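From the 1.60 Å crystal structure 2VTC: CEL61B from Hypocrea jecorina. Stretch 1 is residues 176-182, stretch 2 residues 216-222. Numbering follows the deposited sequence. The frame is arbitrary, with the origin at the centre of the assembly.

Stretch 1 (176-182) FRHELLA
Stretch 2, residues 216-222: PATQLYK

A buried ion pair lies at the centre of this contact, and a tyrosine hydroxyl from the second stretch closes on it. Arg177 and Glu179, two residues apart on one strand, form a salt bridge through Arg177 NH1 and Glu179 OE1 at 2.8 Å; a second hydrogen bond, from Arg177 NH2 to Glu179 OE2 at 3.0 Å, makes the pairing two-pronged. The hydroxyl of Tyr221 donates a short hydrogen bond to the same carboxylate, with Tyr221 OH 2.6 Å from Glu179 OE1, so that this oxygen accepts from both stretches.

Residues 176-182 are extended throughout, with phi between -141° and -75° and psi between 91° and 131°. The alternation of the strand sends the CA-to-CB bonds of Arg177, Glu179 and Leu181 toward the second stretch, while Phe176, His178, Leu180 and Ala182 make no contact with it. Residues 217-219 form a short 3-10 segment (phi/psi -59/-30, -75/-2 and -116/6), with Gln219 N bonded to Pro216 O at 2.9 Å and Leu220 N to Ala217 O at 3.2 Å. Leu220 follows at -68/-44, and the chain then extends through Tyr221 (-139/147) and Lys222 (-119/149). The two chains run in the same general sense: Arg177 CA lies 9.7 Å from Ala217 CA, and Leu181 CA 11.1 Å from Tyr221 CA. No backbone hydrogen bond spans this gap, which is filled by side chains.

Arg177 is fully extended through chi3 (t, t, t) and then turns at chi4 of -80°, presenting its guanidinium to Glu179, whose chi1 and chi2 are both t and whose chi3 is 36°. Leu220, with chi1 m and chi2 t, covers one face of the guanidinium, its CD1 3.7 Å from Arg177 NH1. Such apolar cover suits the face of the group, since its N-H bonds lie in the plane and remain free to meet acceptors. Ala217 approaches obliquely, with CB 4.5 Å from Arg177 NE. Tyr221 OH sits near the guanidinium plane at its edge, 4.2 Å from Arg177 NH1, a proximity rather than a hydrogen bond.

Tyr221, with chi1 of -46° (m) and chi2 of -62°, loses 62 Å² to the strand, the largest share of the 196 Å² buried in total. Glu179 OE1 lies near the plane of its ring, as expected for an acceptor of the phenolic proton. Leu181, with chi1 m and chi2 p, adds an apolar contact, its CD2 4.3 Å from Tyr221 CZ in an oblique approach.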

# COMPACT_ATOMS: atom_id res chain seq x y z
N PHE A 176 7.53 -1.69 1.64
CA PHE A 176 6.72 -0.71 0.88
C PHE A 176 5.24 -1.00 1.13
O PHE A 176 4.81 -2.15 1.02
CB PHE A 176 7.05 -0.79 -0.60
CG PHE A 176 8.37 -0.21 -0.94
CD1 PHE A 176 8.48 1.08 -1.43
CD2 PHE A 176 9.53 -0.94 -0.68
CE1 PHE A 176 9.73 1.63 -1.73
CE2 PHE A 176 10.79 -0.39 -0.94
CZ PHE A 176 10.90 0.90 -1.48
N ARG A 177 4.49 0.03 1.51
CA ARG A 177 3.07 -0.10 1.86
C ARG A 177 2.28 0.70 0.83
O ARG A 177 2.29 1.92 0.86
CB ARG A 177 2.83 0.41 3.29
CG ARG A 177 1.39 0.40 3.81
CD ARG A 177 1.36 1.10 5.16
NE ARG A 177 -0.00 1.06 5.70
CZ ARG A 177 -0.97 1.90 5.31
NH1 ARG A 177 -0.72 2.88 4.41
NH2 ARG A 177 -2.20 1.76 5.83
N HIS A 178 1.64 -0.05 -0.09
CA HIS A 178 0.92 0.51 -1.24
C HIS A 178 -0.59 0.45 -0.92
O HIS A 178 -1.09 -0.63 -0.54
CB HIS A 178 1.26 -0.34 -2.47
CG HIS A 178 0.52 0.07 -3.72
ND1 HIS A 178 0.61 1.34 -4.26
CD2 HIS A 178 -0.28 -0.64 -4.55
CE1 HIS A 178 -0.14 1.40 -5.35
NE2 HIS A 178 -0.69 0.21 -5.55
N GLU A 179 -1.31 1.58 -1.06
CA GLU A 179 -2.66 1.63 -0.50
C GLU A 179 -3.67 2.37 -1.36
O GLU A 179 -3.42 3.49 -1.77
CB GLU A 179 -2.61 2.29 0.88
CG GLU A 179 -3.95 2.34 1.63
CD GLU A 179 -3.77 2.98 2.99
OE1 GLU A 179 -2.95 3.94 3.11
OE2 GLU A 179 -4.44 2.53 3.97
N LEU A 180 -4.83 1.74 -1.58
CA LEU A 180 -5.94 2.38 -2.28
C LEU A 180 -6.95 2.79 -1.23
O LEU A 180 -7.33 1.99 -0.36
CB LEU A 180 -6.60 1.42 -3.28
CG LEU A 180 -5.67 0.63 -4.21
CD1 LEU A 180 -6.44 -0.30 -5.14
CD2 LEU A 180 -4.76 1.50 -5.00
N LEU A 181 -7.41 4.04 -1.30
CA LEU A 181 -8.44 4.49 -0.37
C LEU A 181 -9.73 4.69 -1.18
O LEU A 181 -9.94 5.78 -1.74
CB LEU A 181 -8.06 5.79 0.32
CG LEU A 181 -6.89 5.69 1.33
CD1 LEU A 181 -5.58 5.79 0.56
CD2 LEU A 181 -7.00 6.79 2.35
N ALA A 182 -10.54 3.64 -1.27
CA ALA A 182 -11.78 3.68 -2.10
C ALA A 182 -12.84 4.51 -1.38
O ALA A 182 -13.24 4.25 -0.23
CB ALA A 182 -12.27 2.25 -2.42
N PRO A 216 4.10 6.37 12.59
CA PRO A 216 3.50 5.04 12.84
C PRO A 216 2.22 4.87 12.00
O PRO A 216 1.50 5.86 11.82
CB PRO A 216 3.16 5.10 14.33
CG PRO A 216 4.16 6.09 14.91
CD PRO A 216 4.24 7.16 13.83
N ALA A 217 1.95 3.67 11.49
CA ALA A 217 0.76 3.51 10.61
C ALA A 217 -0.52 3.90 11.33
O ALA A 217 -1.48 4.38 10.69
CB ALA A 217 0.66 2.11 10.02
N THR A 218 -0.53 3.72 12.65
CA THR A 218 -1.70 3.99 13.50
C THR A 218 -1.93 5.50 13.72
O THR A 218 -2.91 5.89 14.36
CB THR A 218 -1.58 3.25 14.84
OG1 THR A 218 -0.34 3.61 15.46
CG2 THR A 218 -1.61 1.75 14.61
N GLN A 219 -1.05 6.32 13.17
CA GLN A 219 -1.16 7.78 13.23
C GLN A 219 -1.33 8.41 11.83
O GLN A 219 -1.34 9.63 11.71
CB GLN A 219 0.05 8.38 13.96
CG GLN A 219 0.08 8.11 15.46
CD GLN A 219 1.37 8.58 16.15
OE1 GLN A 219 2.06 9.49 15.67
NE2 GLN A 219 1.71 7.96 17.27
N LEU A 220 -1.47 7.58 10.80
CA LEU A 220 -1.58 8.11 9.42
C LEU A 220 -2.87 8.89 9.20
O LEU A 220 -2.84 9.97 8.60
CB LEU A 220 -1.46 7.02 8.36
CG LEU A 220 -0.12 6.30 8.28
CD1 LEU A 220 -0.26 5.11 7.37
CD2 LEU A 220 1.03 7.21 7.78
N TYR A 221 -3.98 8.33 9.69
CA TYR A 221 -5.33 8.82 9.36
C TYR A 221 -6.27 8.85 10.57
O TYR A 221 -6.18 7.98 11.45
CB TYR A 221 -6.00 7.90 8.34
CG TYR A 221 -5.16 7.50 7.17
CD1 TYR A 221 -4.67 8.46 6.29
CD2 TYR A 221 -4.87 6.14 6.93
CE1 TYR A 221 -3.89 8.09 5.21
CE2 TYR A 221 -4.10 5.75 5.83
CZ TYR A 221 -3.61 6.75 4.97
OH TYR A 221 -2.86 6.41 3.88
N LYS A 222 -7.18 9.83 10.56
CA LYS A 222 -8.28 9.92 11.54
C LYS A 222 -9.62 9.85 10.78
O LYS A 222 -9.70 10.27 9.62
CB LYS A 222 -8.19 11.20 12.37
CG LYS A 222 -6.94 11.28 13.24
CD LYS A 222 -7.04 12.36 14.30
CE LYS A 222 -5.69 12.59 14.99
NZ LYS A 222 -5.76 13.58 16.11